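Local atomic coordinates of DNA gyrase, B subunit, truncated (Myxococcus xanthus, PDB entry 3CWV), a protein that probably catalyses the ATP-dependent breakage, passage and rejoining of double-stranded DNA, as the ATP-binding B subunit of a type II topoisomerase. Residues Y29-L34 / F157-T162; D40-E45 / L66-R71; E76-V81 / V114-D119; A172-R177 / V190-L195. One frame throughout, in Å; residues are numbered along the deposited sequence.

Contact 1 (Y29-L34 / F157-T162); sequences YGLHHL and FVPDAT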
loop_
_atom_site.group_PDB
_atom_site.type_symbol
_atom_site.label_atom_id
_atom_site.label_comp_id
_atom_site.label_asym_id
_atom_site.label_seq_id
_atom_site.Cartn_x
_atom_site.Cartn_y
_atom_site.Cartn_z
ATOM N N TYR A 29 -17.467 -2.870 -3.949
ATOM C CA TYR A 29 -16.142 -3.360 -3.510
ATOM C C TYR A 29 -15.222 -3.671 -4.717
ATOM O O TYR A 29 -14.077 -3.218 -4.764
ATOM C CB TYR A 29 -16.341 -4.609 -2.629
ATOM C CG TYR A 29 -15.110 -5.418 -2.222
ATOM C CD1 TYR A 29 -14.541 -5.262 -0.947
ATOM C CD2 TYR A 29 -14.570 -6.395 -3.072
ATOM C CE1 TYR A 29 -13.436 -6.029 -0.547
ATOM C CE2 TYR A 29 -13.475 -7.163 -2.678
ATOM C CZ TYR A 29 -12.917 -6.980 -1.422
ATOM O OH TYR A 29 -11.824 -7.736 -1.051
ATOM N N GLY A 30 -15.723 -4.460 -5.676
ATOM C CA GLY A 30 -14.910 -4.849 -6.824
ATOM C C GLY A 30 -14.558 -3.667 -7.690
ATOM O O GLY A 30 -13.438 -3.582 -8.228
ATOM N N LEU A 31 -15.520 -2.754 -7.839
ATOM C CA LEU A 31 -15.289 -1.513 -8.579
ATOM C C LEU A 31 -14.108 -0.760 -8.005
ATOM O O LEU A 31 -13.247 -0.320 -8.749
ATOM C CB LEU A 31 -16.512 -0.584 -8.501
ATOM C CG LEU A 31 -16.339 0.749 -9.228
ATOM C CD1 LEU A 31 -16.351 0.550 -10.758
ATOM C CD2 LEU A 31 -17.406 1.789 -8.778
ATOM N N HIS A 32 -14.088 -0.589 -6.677
ATOM C CA HIS A 32 -12.980 0.135 -6.044
ATOM C C HIS A 32 -11.668 -0.649 -6.121
ATOM O O HIS A 32 -10.589 -0.068 -6.255
ATOM C CB HIS A 32 -13.329 0.501 -4.609
ATOM C CG HIS A 32 -14.376 1.567 -4.544
ATOM N ND1 HIS A 32 -14.070 2.911 -4.490
ATOM C CD2 HIS A 32 -15.718 1.490 -4.666
ATOM C CE1 HIS A 32 -15.191 3.615 -4.520
ATOM N NE2 HIS A 32 -16.208 2.774 -4.622
ATOM N N HIS A 33 -11.771 -1.966 -6.062
ATOM C CA HIS A 33 -10.574 -2.814 -6.244
ATOM C C HIS A 33 -9.827 -2.624 -7.545
ATOM O O HIS A 33 -8.611 -2.724 -7.580
ATOM C CB HIS A 33 -10.895 -4.265 -5.969
ATOM C CG HIS A 33 -10.820 -4.576 -4.510
ATOM N ND1 HIS A 33 -11.604 -3.923 -3.581
ATOM C CD2 HIS A 33 -9.977 -5.364 -3.806
ATOM C CE1 HIS A 33 -11.285 -4.343 -2.369
ATOM N NE2 HIS A 33 -10.310 -5.229 -2.480
ATOM N N LEU A 34 -10.537 -2.268 -8.602
ATOM C CA LEU A 34 -9.855 -1.969 -9.853
ATOM C C LEU A 34 -8.853 -0.846 -9.668
ATOM O O LEU A 34 -7.752 -0.871 -10.245
ATOM C CB LEU A 34 -10.872 -1.597 -10.942
ATOM C CG LEU A 34 -11.983 -2.605 -11.254
ATOM C CD1 LEU A 34 -12.763 -2.020 -12.441
ATOM C CD2 LEU A 34 -11.446 -4.000 -11.609
ATOM N N PHE A 157 -8.563 4.315 -17.546
ATOM C CA PHE A 157 -9.537 3.290 -17.918
ATOM C C PHE A 157 -10.928 3.623 -17.396
ATOM O O PHE A 157 -11.096 4.471 -16.516
ATOM C CB PHE A 157 -9.115 1.876 -17.452
ATOM C CG PHE A 157 -9.225 1.662 -15.966
ATOM C CD1 PHE A 157 -10.321 1.002 -15.431
ATOM C CD2 PHE A 157 -8.247 2.132 -15.104
ATOM C CE1 PHE A 157 -10.433 0.811 -14.032
ATOM C CE2 PHE A 157 -8.348 1.951 -13.719
ATOM C CZ PHE A 157 -9.445 1.306 -13.180
ATOM N N VAL A 158 -11.908 2.949 -17.987
ATOM C CA VAL A 158 -13.312 3.092 -17.640
ATOM C C VAL A 158 -13.859 1.702 -17.290
ATOM O O VAL A 158 -13.960 0.832 -18.150
ATOM C CB VAL A 158 -14.118 3.678 -18.836
ATOM C CG1 VAL A 158 -15.594 3.895 -18.442
ATOM C CG2 VAL A 158 -13.481 5.007 -19.309
ATOM N N PRO A 159 -14.212 1.494 -16.015
ATOM C CA PRO A 159 -14.793 0.210 -15.619
ATOM C C PRO A 159 -15.948 -0.106 -16.549
ATOM O O PRO A 159 -16.746 0.782 -16.860
ATOM C CB PRO A 159 -15.296 0.483 -14.196
ATOM C CG PRO A 159 -14.278 1.501 -13.671
ATOM C CD PRO A 159 -14.099 2.418 -14.875
ATOM N N ASP A 160 -16.027 -1.362 -16.977
ATOM C CA ASP A 160 -16.994 -1.777 -17.984
ATOM C C ASP A 160 -18.413 -1.717 -17.409
ATOM O O ASP A 160 -18.762 -2.482 -16.479
ATOM C CB ASP A 160 -16.654 -3.205 -18.428
ATOM C CG ASP A 160 -17.348 -3.604 -19.729
ATOM O OD1 ASP A 160 -18.562 -3.315 -19.884
ATOM O OD2 ASP A 160 -16.655 -4.156 -20.609
ATOM N N ALA A 161 -19.244 -0.847 -17.989
ATOM C CA ALA A 161 -20.634 -0.689 -17.527
ATOM C C ALA A 161 -21.531 -1.913 -17.758
ATOM O O ALA A 161 -22.619 -1.992 -17.190
ATOM C CB ALA A 161 -21.263 0.546 -18.174
ATOM N N THR A 162 -21.108 -2.845 -18.597
ATOM C CA THR A 162 -21.865 -4.090 -18.790
ATOM C C THR A 162 -21.522 -5.132 -17.707
ATOM O O THR A 162 -22.172 -6.164 -17.605
ATOM C CB THR A 162 -21.671 -4.739 -20.200
ATOM O OG1 THR A 162 -20.308 -5.167 -20.386
ATOM C CG2 THR A 162 -22.042 -3.767 -21.319
#
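Next to Pro159, which packs against Leu31 of the facing helix, Asp160 OD1 is gripped twice by Thr162. The Thr162 hydroxyl OG1 donates to Asp160 OD1 at 2.6 Å, coming from above the carboxylate plane, while the backbone N of Thr162 reaches the anti lone pair of Asp160 OD1 at 2.9 Å. The second bond closes an Asx turn, and Asp160 OD2 is held by a salt bridge to Arg16, so both carboxylate oxygens are engaged just where the strand ends.

The meeting with the helix is entirely apolar. Leu31 CD1 rests 3.6 Å from Pro159 CB, its side chain crossing that of the proline at about a right angle. Leu34 divides its contacts: its CB lies 3.9 Å from Phe157 CZ, and its CD1 is 4.0 Å from Pro159 CB. With CG set between its backbone N and carbonyl carbon (chi1 72°), the Phe157 ring is delivered to the base of the Leu34 side chain. A serine in place of Phe157 would probably open a gap beside Leu34 CB and leave that leucine with Pro159 as its main neighbour on the strand.

Phe164 and Phe169, from the following loop, add to this apolar layer. Helical residues 29-34 run nearly antiparallel to strand residues 157-159 (170°, axes 9.9 Å apart at their closest), placing helix 28-47 on the sheet as in the GHKL ATPase fold of the GyrB family.

Contact 2 (D40-E45 / L66-R71); sequences DVAYEE and LFCTSR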
loop_
_atom_site.group_PDB
_atom_site.type_symbol
_atom_site.label_atom_id
_atom_site.label_comp_id
_atom_site.label_asym_id
_atom_site.label_seq_id
_atom_site.Cartn_x
_atom_site.Cartn_y
_atom_site.Cartn_z
ATOM N N ASP A 40 -1.575 -0.509 -6.082
ATOM C CA ASP A 40 -0.640 -1.567 -5.651
ATOM C C ASP A 40 0.566 -1.708 -6.621
ATOM O O ASP A 40 1.694 -2.021 -6.196
ATOM C CB ASP A 40 -1.337 -2.917 -5.526
ATOM C CG ASP A 40 -2.282 -3.025 -4.294
ATOM O OD1 ASP A 40 -2.266 -2.158 -3.394
ATOM O OD2 ASP A 40 -3.053 -4.014 -4.257
ATOM N N VAL A 41 0.312 -1.542 -7.920
ATOM C CA VAL A 41 1.395 -1.499 -8.917
ATOM C C VAL A 41 2.418 -0.396 -8.584
ATOM O O VAL A 41 3.640 -0.635 -8.572
ATOM C CB VAL A 41 0.870 -1.252 -10.364
ATOM C CG1 VAL A 41 2.061 -1.122 -11.328
ATOM C CG2 VAL A 41 -0.002 -2.385 -10.831
ATOM N N ALA A 42 1.909 0.806 -8.314
ATOM C CA ALA A 42 2.740 1.965 -7.971
ATOM C C ALA A 42 3.485 1.722 -6.654
ATOM O O ALA A 42 4.667 2.033 -6.541
ATOM C CB ALA A 42 1.858 3.252 -7.873
ATOM N N TYR A 43 2.808 1.121 -5.676
ATOM C CA TYR A 43 3.456 0.755 -4.416
ATOM C C TYR A 43 4.659 -0.167 -4.633
ATOM O O TYR A 43 5.689 0.016 -4.001
ATOM C CB TYR A 43 2.512 0.034 -3.446
ATOM C CG TYR A 43 3.284 -0.474 -2.267
ATOM C CD1 TYR A 43 3.716 0.403 -1.269
ATOM C CD2 TYR A 43 3.658 -1.810 -2.185
ATOM C CE1 TYR A 43 4.462 -0.062 -0.193
ATOM C CE2 TYR A 43 4.403 -2.283 -1.136
ATOM C CZ TYR A 43 4.799 -1.405 -0.141
ATOM O OH TYR A 43 5.533 -1.882 0.899
ATOM N N GLU A 44 4.511 -1.183 -5.475
ATOM C CA GLU A 44 5.596 -2.139 -5.653
ATOM C C GLU A 44 6.804 -1.473 -6.306
ATOM O O GLU A 44 7.970 -1.752 -5.935
ATOM C CB GLU A 44 5.128 -3.374 -6.431
ATOM C CG GLU A 44 6.262 -4.344 -6.809
ATOM C CD GLU A 44 6.879 -5.086 -5.617
ATOM O OE1 GLU A 44 6.337 -5.051 -4.495
ATOM O OE2 GLU A 44 7.924 -5.731 -5.816
ATOM N N GLU A 45 6.556 -0.580 -7.259
ATOM C CA GLU A 45 7.655 0.210 -7.834
ATOM C C GLU A 45 8.304 1.101 -6.778
ATOM O O GLU A 45 9.544 1.165 -6.688
ATOM C CB GLU A 45 7.182 1.076 -8.994
ATOM C CG GLU A 45 6.593 0.250 -10.136
ATOM C CD GLU A 45 7.639 -0.647 -10.806
ATOM O OE1 GLU A 45 8.604 -0.126 -11.410
ATOM O OE2 GLU A 45 7.484 -1.874 -10.708
ATOM N N LEU A 66 -4.178 6.664 -13.480
ATOM C CA LEU A 66 -3.045 6.666 -12.553
ATOM C C LEU A 66 -1.794 6.926 -13.383
ATOM O O LEU A 66 -1.607 6.272 -14.414
ATOM C CB LEU A 66 -2.937 5.308 -11.837
ATOM C CG LEU A 66 -1.737 5.243 -10.862
ATOM C CD1 LEU A 66 -2.178 5.438 -9.471
ATOM C CD2 LEU A 66 -0.982 3.961 -11.017
ATOM N N PHE A 67 -0.994 7.913 -12.970
ATOM C CA PHE A 67 0.316 8.162 -13.573
ATOM C C PHE A 67 1.420 7.912 -12.556
ATOM O O PHE A 67 1.276 8.262 -11.382
ATOM C CB PHE A 67 0.415 9.594 -14.126
ATOM C CG PHE A 67 1.812 9.964 -14.582
ATOM C CD1 PHE A 67 2.246 9.629 -15.850
ATOM C CD2 PHE A 67 2.693 10.607 -13.715
ATOM C CE1 PHE A 67 3.544 9.931 -16.271
ATOM C CE2 PHE A 67 3.990 10.920 -14.125
ATOM C CZ PHE A 67 4.414 10.588 -15.405
ATOM N N CYS A 68 2.526 7.313 -13.019
ATOM C CA CYS A 68 3.686 7.036 -12.178
ATOM C C CYS A 68 4.943 7.464 -12.923
ATOM O O CYS A 68 5.044 7.185 -14.103
ATOM C CB CYS A 68 3.810 5.538 -11.961
ATOM S SG CYS A 68 2.575 4.856 -10.904
ATOM N N THR A 69 5.878 8.122 -12.239
ATOM C CA THR A 69 7.189 8.405 -12.821
ATOM C C THR A 69 8.029 7.172 -12.642
ATOM O O THR A 69 7.709 6.298 -11.834
ATOM C CB THR A 69 7.892 9.621 -12.134
ATOM O OG1 THR A 69 7.948 9.405 -10.717
ATOM C CG2 THR A 69 7.122 10.922 -12.427
ATOM N N SER A 70 9.120 7.084 -13.392
ATOM C CA SER A 70 9.897 5.853 -13.435
ATOM C C SER A 70 11.251 6.156 -14.047
ATOM O O SER A 70 11.399 7.164 -14.756
ATOM C CB SER A 70 9.171 4.815 -14.310
ATOM O OG SER A 70 9.824 3.542 -14.252
ATOM N N ARG A 71 12.231 5.299 -13.775
ATOM C CA ARG A 71 13.478 5.332 -14.551
ATOM C C ARG A 71 13.610 4.046 -15.350
ATOM O O ARG A 71 14.559 3.879 -16.098
ATOM C CB ARG A 71 14.700 5.486 -13.635
ATOM C CG ARG A 71 15.024 6.922 -13.209
ATOM C CD ARG A 71 15.447 6.934 -11.739
ATOM N NE ARG A 71 14.247 6.909 -10.904
ATOM C CZ ARG A 71 14.098 6.220 -9.776
ATOM N NH1 ARG A 71 15.079 5.459 -9.308
ATOM N NH2 ARG A 71 12.943 6.282 -9.126
HETATM O O HOH W 1 8.907 2.422 -12.197
#
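Cys68 projects from its strand toward Ala42 on the helix, and its short side chain carries the closest approach of the two segments. At its base, Cys68 CB still stands 5.1 Å from Ala42 CB. One bond further on, the sulfur closes that distance: SG is turned anti to the carbonyl carbon of its own residue (chi1 -71°) and ends 3.5 Å from Ala42 CB, with Ala42 CA next at 4.1 Å. The thiol therefore presses on the methyl and the backbone of one helical residue, and the small alanine lets helix and strand come close, with the CA atoms of Ala42 and Cys68 6.7 Å apart. Two residues earlier on the same face of the strand, Leu66 adds a looser touch, its CD2 lying 4.3 Å from Ala42 CB.

Further along, the apolar contact gives way to a polar one mediated by solvent. The bent side chain of Glu45 brings OE1 to a water at 2.7 Å. The same water lies only 2.5 Å from Ser70 OG, too short to be taken at face value, so the link between carboxylate and hydroxyl is doubtful in detail. Ser70 OG is also bonded to the backbone N atoms of Thr72 and Val73, which fixes the hydroxyl where the strand gives way to a turn.

Val54, on the adjacent strand 53-58, touches both Ala42 and Leu66, while Leu38 and Leu39, earlier on helix 28-47, extend the cover over Leu66. Strand 64-70 itself runs between strands 53-58 and 151-159, antiparallel to both, with the helix packed across this part of the sheet.

Contact 3 (E76-V81 / V114-D119); sequences ENLVRV and VDIWAD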
loop_
_atom_site.group_PDB
_atom_site.type_symbol
_atom_site.label_atom_id
_atom_site.label_comp_id
_atom_site.label_asym_id
_atom_site.label_seq_id
_atom_site.Cartn_x
_atom_site.Cartn_y
_atom_site.Cartn_z
ATOM N N GLU A 76 7.414 -1.999 -24.207
ATOM C CA GLU A 76 7.326 -3.447 -24.421
ATOM C C GLU A 76 6.821 -4.173 -23.174
ATOM O O GLU A 76 6.025 -5.109 -23.268
ATOM C CB GLU A 76 8.684 -4.041 -24.782
ATOM C CG GLU A 76 8.485 -5.376 -25.458
ATOM C CD GLU A 76 9.612 -6.347 -25.230
ATOM O OE1 GLU A 76 10.780 -5.891 -25.092
ATOM O OE2 GLU A 76 9.319 -7.572 -25.219
ATOM N N ASN A 77 7.334 -3.739 -22.026
ATOM C CA ASN A 77 6.864 -4.144 -20.679
ATOM C C ASN A 77 5.336 -4.001 -20.572
ATOM O O ASN A 77 4.659 -4.986 -20.291
ATOM C CB ASN A 77 7.669 -3.325 -19.637
ATOM C CG ASN A 77 7.062 -3.273 -18.206
ATOM O OD1 ASN A 77 6.089 -3.952 -17.851
ATOM N ND2 ASN A 77 7.694 -2.435 -17.371
ATOM N N LEU A 78 4.807 -2.815 -20.883
ATOM C CA LEU A 78 3.359 -2.558 -20.779
ATOM C C LEU A 78 2.538 -3.402 -21.735
ATOM O O LEU A 78 1.508 -3.946 -21.336
ATOM C CB LEU A 78 3.021 -1.065 -20.961
ATOM C CG LEU A 78 2.846 -0.253 -19.668
ATOM C CD1 LEU A 78 1.561 -0.745 -18.895
ATOM C CD2 LEU A 78 4.066 -0.385 -18.768
ATOM N N VAL A 79 2.983 -3.530 -22.992
ATOM C CA VAL A 79 2.235 -4.358 -23.952
ATOM C C VAL A 79 2.148 -5.812 -23.462
ATOM O O VAL A 79 1.068 -6.421 -23.510
ATOM C CB VAL A 79 2.791 -4.292 -25.374
ATOM C CG1 VAL A 79 2.079 -5.325 -26.288
ATOM C CG2 VAL A 79 2.600 -2.859 -25.950
ATOM N N ARG A 80 3.265 -6.356 -22.967
ATOM C CA ARG A 80 3.273 -7.729 -22.456
ATOM C C ARG A 80 2.338 -7.918 -21.250
ATOM O O ARG A 80 1.522 -8.846 -21.234
ATOM C CB ARG A 80 4.704 -8.180 -22.098
ATOM C CG ARG A 80 5.636 -8.342 -23.312
ATOM C CD ARG A 80 7.002 -8.929 -22.867
ATOM N NE ARG A 80 6.884 -10.351 -22.501
ATOM C CZ ARG A 80 7.668 -10.990 -21.631
ATOM N NH1 ARG A 80 8.658 -10.354 -20.998
ATOM N NH2 ARG A 80 7.448 -12.276 -21.384
ATOM N N VAL A 81 2.474 -7.058 -20.240
ATOM C CA VAL A 81 1.646 -7.181 -19.044
ATOM C C VAL A 81 0.171 -6.956 -19.361
ATOM O O VAL A 81 -0.684 -7.581 -18.747
ATOM C CB VAL A 81 2.129 -6.280 -17.890
ATOM C CG1 VAL A 81 1.134 -6.280 -16.758
ATOM C CG2 VAL A 81 3.520 -6.756 -17.383
ATOM N N VAL A 114 -3.203 3.565 -22.457
ATOM C CA VAL A 114 -1.984 3.557 -21.694
ATOM C C VAL A 114 -0.936 4.410 -22.454
ATOM O O VAL A 114 -0.737 4.205 -23.631
ATOM C CB VAL A 114 -1.466 2.105 -21.546
ATOM C CG1 VAL A 114 -0.087 2.052 -20.898
ATOM C CG2 VAL A 114 -2.460 1.273 -20.691
ATOM N N ASP A 115 -0.273 5.310 -21.751
ATOM C CA ASP A 115 0.795 6.134 -22.355
ATOM C C ASP A 115 2.095 5.851 -21.644
ATOM O O ASP A 115 2.130 5.736 -20.421
ATOM C CB ASP A 115 0.464 7.610 -22.236
ATOM C CG ASP A 115 -0.708 8.029 -23.107
ATOM O OD1 ASP A 115 -0.471 8.311 -24.299
ATOM O OD2 ASP A 115 -1.862 8.131 -22.597
ATOM N N ILE A 116 3.179 5.715 -22.406
ATOM C CA ILE A 116 4.475 5.438 -21.809
ATOM C C ILE A 116 5.419 6.496 -22.392
ATOM O O ILE A 116 5.462 6.672 -23.609
ATOM C CB ILE A 116 5.022 4.009 -22.151
ATOM C CG1 ILE A 116 3.997 2.888 -21.877
ATOM C CG2 ILE A 116 6.320 3.721 -21.388
ATOM C CD1 ILE A 116 3.290 2.402 -23.152
ATOM N N TRP A 117 6.125 7.209 -21.520
ATOM C CA TRP A 117 7.083 8.235 -21.951
ATOM C C TRP A 117 8.455 7.669 -21.617
ATOM O O TRP A 117 8.661 7.156 -20.521
ATOM C CB TRP A 117 6.893 9.551 -21.172
ATOM C CG TRP A 117 5.659 10.377 -21.501
ATOM C CD1 TRP A 117 5.580 11.443 -22.338
ATOM C CD2 TRP A 117 4.339 10.203 -20.943
ATOM N NE1 TRP A 117 4.289 11.944 -22.349
ATOM C CE2 TRP A 117 3.512 11.200 -21.498
ATOM C CE3 TRP A 117 3.788 9.290 -20.041
ATOM C CZ2 TRP A 117 2.160 11.317 -21.178
ATOM C CZ3 TRP A 117 2.438 9.401 -19.717
ATOM C CH2 TRP A 117 1.641 10.413 -20.272
ATOM N N ALA A 118 9.395 7.766 -22.561
ATOM C CA ALA A 118 10.783 7.323 -22.345
ATOM C C ALA A 118 11.646 7.881 -23.482
ATOM O O ALA A 118 11.183 7.964 -24.609
ATOM C CB ALA A 118 10.878 5.814 -22.328
ATOM N N ASP A 119 12.877 8.288 -23.180
ATOM C CA ASP A 119 13.831 8.713 -24.235
ATOM C C ASP A 119 13.344 9.862 -25.094
ATOM O O ASP A 119 13.542 9.866 -26.308
ATOM C CB ASP A 119 14.159 7.538 -25.158
ATOM C CG ASP A 119 14.699 6.344 -24.401
ATOM O OD1 ASP A 119 15.656 6.541 -23.617
ATOM O OD2 ASP A 119 14.160 5.218 -24.587
#
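Leu78 supplies the whole helical side of the tight zone, meeting Val114 and Ile116, alternate residues on one face of the strand. Its CD1 lies 3.8 Å from Val114 CG1, a branch placed anti to the valine's backbone N (chi1 173°), and the two side chains meet at a slant. Against Ile116 the leucine runs the opposite way: Leu78 CG sits 4.0 Å from Ile116 CG1, and Leu78 CB lies 4.1 Å from Ile116 CD1, so the two chains slide past each other. The fit has a small torsional price, since chi1 of Leu78, at -97°, is well away from a staggered value.

Round the far side of the helix, the character changes. Glu76 is directed away from the strand, and it and Arg80 lie on the exposed side of the helix; Asp119, just past the end of the strand, is exposed as well. Only 116 Å² is buried in total between the segments.

Leu78 also reaches Val153 on strand 151-159, and Val79 touches Val125 on strand 121-128. Helix 75-82 thus lies over three adjoining strands, with 109-118 in the middle, while Asp115 and Trp117 point to the other face of the sheet, where Asp115 is salt-bridged to Arg124.

Contact 4 (A172-R177 / V190-L195); sequences ARLSRR and VSFADL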
loop_
_atom_site.group_PDB
_atom_site.type_symbol
_atom_site.label_atom_id
_atom_site.label_comp_id
_atom_site.label_asym_id
_atom_site.label_seq_id
_atom_site.Cartn_x
_atom_site.Cartn_y
_atom_site.Cartn_z
ATOM N N ALA A 172 -13.673 10.018 -1.287
ATOM C CA ALA A 172 -13.098 10.024 0.060
ATOM C C ALA A 172 -12.289 8.774 0.364
ATOM O O ALA A 172 -11.199 8.857 0.961
ATOM C CB ALA A 172 -14.204 10.211 1.128
ATOM N N ARG A 173 -12.810 7.598 0.013
ATOM C CA ARG A 173 -12.038 6.381 0.298
ATOM C C ARG A 173 -10.801 6.221 -0.608
ATOM O O ARG A 173 -9.777 5.717 -0.167
ATOM C CB ARG A 173 -12.922 5.123 0.308
ATOM C CG ARG A 173 -12.932 4.316 -0.932
ATOM C CD ARG A 173 -13.707 3.035 -0.707
ATOM N NE ARG A 173 -15.086 3.330 -0.334
ATOM C CZ ARG A 173 -16.110 2.498 -0.512
ATOM N NH1 ARG A 173 -15.911 1.291 -1.032
ATOM N NH2 ARG A 173 -17.334 2.879 -0.169
ATOM N N LEU A 174 -10.898 6.665 -1.857
ATOM C CA LEU A 174 -9.735 6.721 -2.749
ATOM C C LEU A 174 -8.649 7.677 -2.227
ATOM O O LEU A 174 -7.467 7.303 -2.207
ATOM C CB LEU A 174 -10.145 7.050 -4.197
ATOM C CG LEU A 174 -11.058 6.037 -4.919
ATOM C CD1 LEU A 174 -11.204 6.481 -6.353
ATOM C CD2 LEU A 174 -10.532 4.569 -4.826
ATOM N N SER A 175 -9.030 8.883 -1.777
ATOM C CA SER A 175 -8.064 9.811 -1.141
ATOM C C SER A 175 -7.422 9.219 0.094
ATOM O O SER A 175 -6.213 9.363 0.287
ATOM C CB SER A 175 -8.673 11.177 -0.750
ATOM O OG SER A 175 -9.592 11.613 -1.717
ATOM N N ARG A 176 -8.212 8.557 0.941
ATOM C CA ARG A 176 -7.642 7.865 2.100
ATOM C C ARG A 176 -6.616 6.800 1.712
ATOM O O ARG A 176 -5.614 6.653 2.386
ATOM C CB ARG A 176 -8.728 7.241 2.982
ATOM C CG ARG A 176 -9.407 8.240 3.921
ATOM C CD ARG A 176 -10.273 7.535 4.947
ATOM N NE ARG A 176 -11.408 6.860 4.318
ATOM C CZ ARG A 176 -12.558 7.458 4.012
ATOM N NH1 ARG A 176 -12.727 8.745 4.274
ATOM N NH2 ARG A 176 -13.533 6.767 3.440
ATOM N N ARG A 177 -6.862 6.046 0.642
ATOM C CA ARG A 177 -5.905 5.014 0.230
ATOM C C ARG A 177 -4.617 5.668 -0.274
ATOM O O ARG A 177 -3.511 5.139 -0.092
ATOM C CB ARG A 177 -6.512 4.093 -0.834
ATOM C CG ARG A 177 -5.571 3.037 -1.416
ATOM C CD ARG A 177 -5.214 1.906 -0.443
ATOM N NE ARG A 177 -6.399 1.188 0.033
ATOM C CZ ARG A 177 -6.662 -0.105 -0.177
ATOM N NH1 ARG A 177 -5.825 -0.894 -0.861
ATOM N NH2 ARG A 177 -7.779 -0.614 0.326
ATOM N N VAL A 190 2.473 11.285 -3.466
ATOM C CA VAL A 190 1.255 10.688 -3.989
ATOM C C VAL A 190 0.223 11.798 -4.052
ATOM O O VAL A 190 0.056 12.513 -3.073
ATOM C CB VAL A 190 0.665 9.613 -3.051
ATOM C CG1 VAL A 190 -0.596 9.018 -3.680
ATOM C CG2 VAL A 190 1.685 8.495 -2.763
ATOM N N SER A 191 -0.449 11.945 -5.194
ATOM C CA SER A 191 -1.446 12.995 -5.365
ATOM C C SER A 191 -2.792 12.405 -5.766
ATOM O O SER A 191 -2.860 11.411 -6.503
ATOM C CB SER A 191 -0.997 13.977 -6.448
ATOM O OG SER A 191 0.176 14.668 -6.031
ATOM N N PHE A 192 -3.854 13.040 -5.287
ATOM C CA PHE A 192 -5.192 12.690 -5.702
ATOM C C PHE A 192 -5.822 13.923 -6.368
ATOM O O PHE A 192 -5.943 14.956 -5.739
ATOM C CB PHE A 192 -5.991 12.229 -4.486
ATOM C CG PHE A 192 -7.381 11.833 -4.816
ATOM C CD1 PHE A 192 -7.625 10.654 -5.528
ATOM C CD2 PHE A 192 -8.460 12.634 -4.426
ATOM C CE1 PHE A 192 -8.935 10.271 -5.858
ATOM C CE2 PHE A 192 -9.772 12.264 -4.760
ATOM C CZ PHE A 192 -10.009 11.073 -5.468
ATOM N N ALA A 193 -6.201 13.814 -7.642
ATOM C CA ALA A 193 -6.745 14.932 -8.400
ATOM C C ALA A 193 -8.231 14.728 -8.635
ATOM O O ALA A 193 -8.657 13.810 -9.344
ATOM C CB ALA A 193 -6.023 15.101 -9.720
ATOM N N ASP A 194 -9.008 15.578 -7.978
ATOM C CA ASP A 194 -10.457 15.601 -8.058
ATOM C C ASP A 194 -10.797 16.662 -9.113
ATOM O O ASP A 194 -11.002 17.836 -8.792
ATOM C CB ASP A 194 -10.973 16.019 -6.685
ATOM C CG ASP A 194 -12.433 15.694 -6.468
ATOM O OD1 ASP A 194 -13.219 15.727 -7.440
ATOM O OD2 ASP A 194 -12.781 15.419 -5.298
ATOM N N LEU A 195 -10.803 16.259 -10.379
ATOM C CA LEU A 195 -10.939 17.199 -11.501
ATOM C C LEU A 195 -12.193 18.087 -11.436
ATOM O O LEU A 195 -12.172 19.262 -11.822
ATOM C CB LEU A 195 -10.920 16.434 -12.823
ATOM C CG LEU A 195 -9.624 15.668 -13.105
ATOM C CD1 LEU A 195 -9.631 15.101 -14.521
ATOM C CD2 LEU A 195 -8.418 16.593 -12.894
#
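One face of the Phe192 ring is taken by Ser175: its OG lies over that face, 3.1 Å from Phe192 CD2 and equally near CE2, and on the same side the backbone N of Ser175 stands 4.2 Å above the ring centre. Leu174 approaches obliquely, placing its CB 3.8 Å from Phe192 CE1. The Ser175 hydroxyl is hydrogen-bonded to Arg171 O, one turn back in its own helix, so its proton is committed there and the oxygen meets the ring as a close contact.

With CG anti to the backbone N (chi1 -179°), Phe192 extends from the strand straight under the helix, its CA 6.1 Å from that of Ser175. Helix 171-184 turns back through a short loop into strand 189-194 and covers it, part of the helix-on-sheet layering of the GHKL ATPase fold. An alanine at Phe192 is likely to leave Leu174 CB and the Ser175 hydroxyl facing a gap between helix and sheet.

Leu56 and Val58, from strand 53-58, and Trp203, from strand 199-204, also pack against Phe192. On the outer side of the helix, Ala172 O sits 3.6 Å above the guanidinium plane of Arg176, over its centre, and Arg177 makes a cation-pi contact with Tyr36 of helix 28-47.

In the fold
All four contacts set a helix on the same eight-stranded mixed sheet. Contacts 1 and 2 use successive parts of helix 28-47, their centres about 20 Å apart, and reach the adjacent strands 151-159 and 64-70. Contact 3 covers strand 109-118, on the other side of 151-159, and lies about 12 Å from contact 2, centre to centre; the two join where Phe67 CE1 meets Trp117 CZ3 at 3.7 Å. Contact 4, its centre about 16 Å from that of contact 1, touches it as His32 packs on Arg173 and Leu174, bringing helices 28-47 and 171-184 together. Contacts 3 and 4 are farthest apart, with centres about 24 Å from each other.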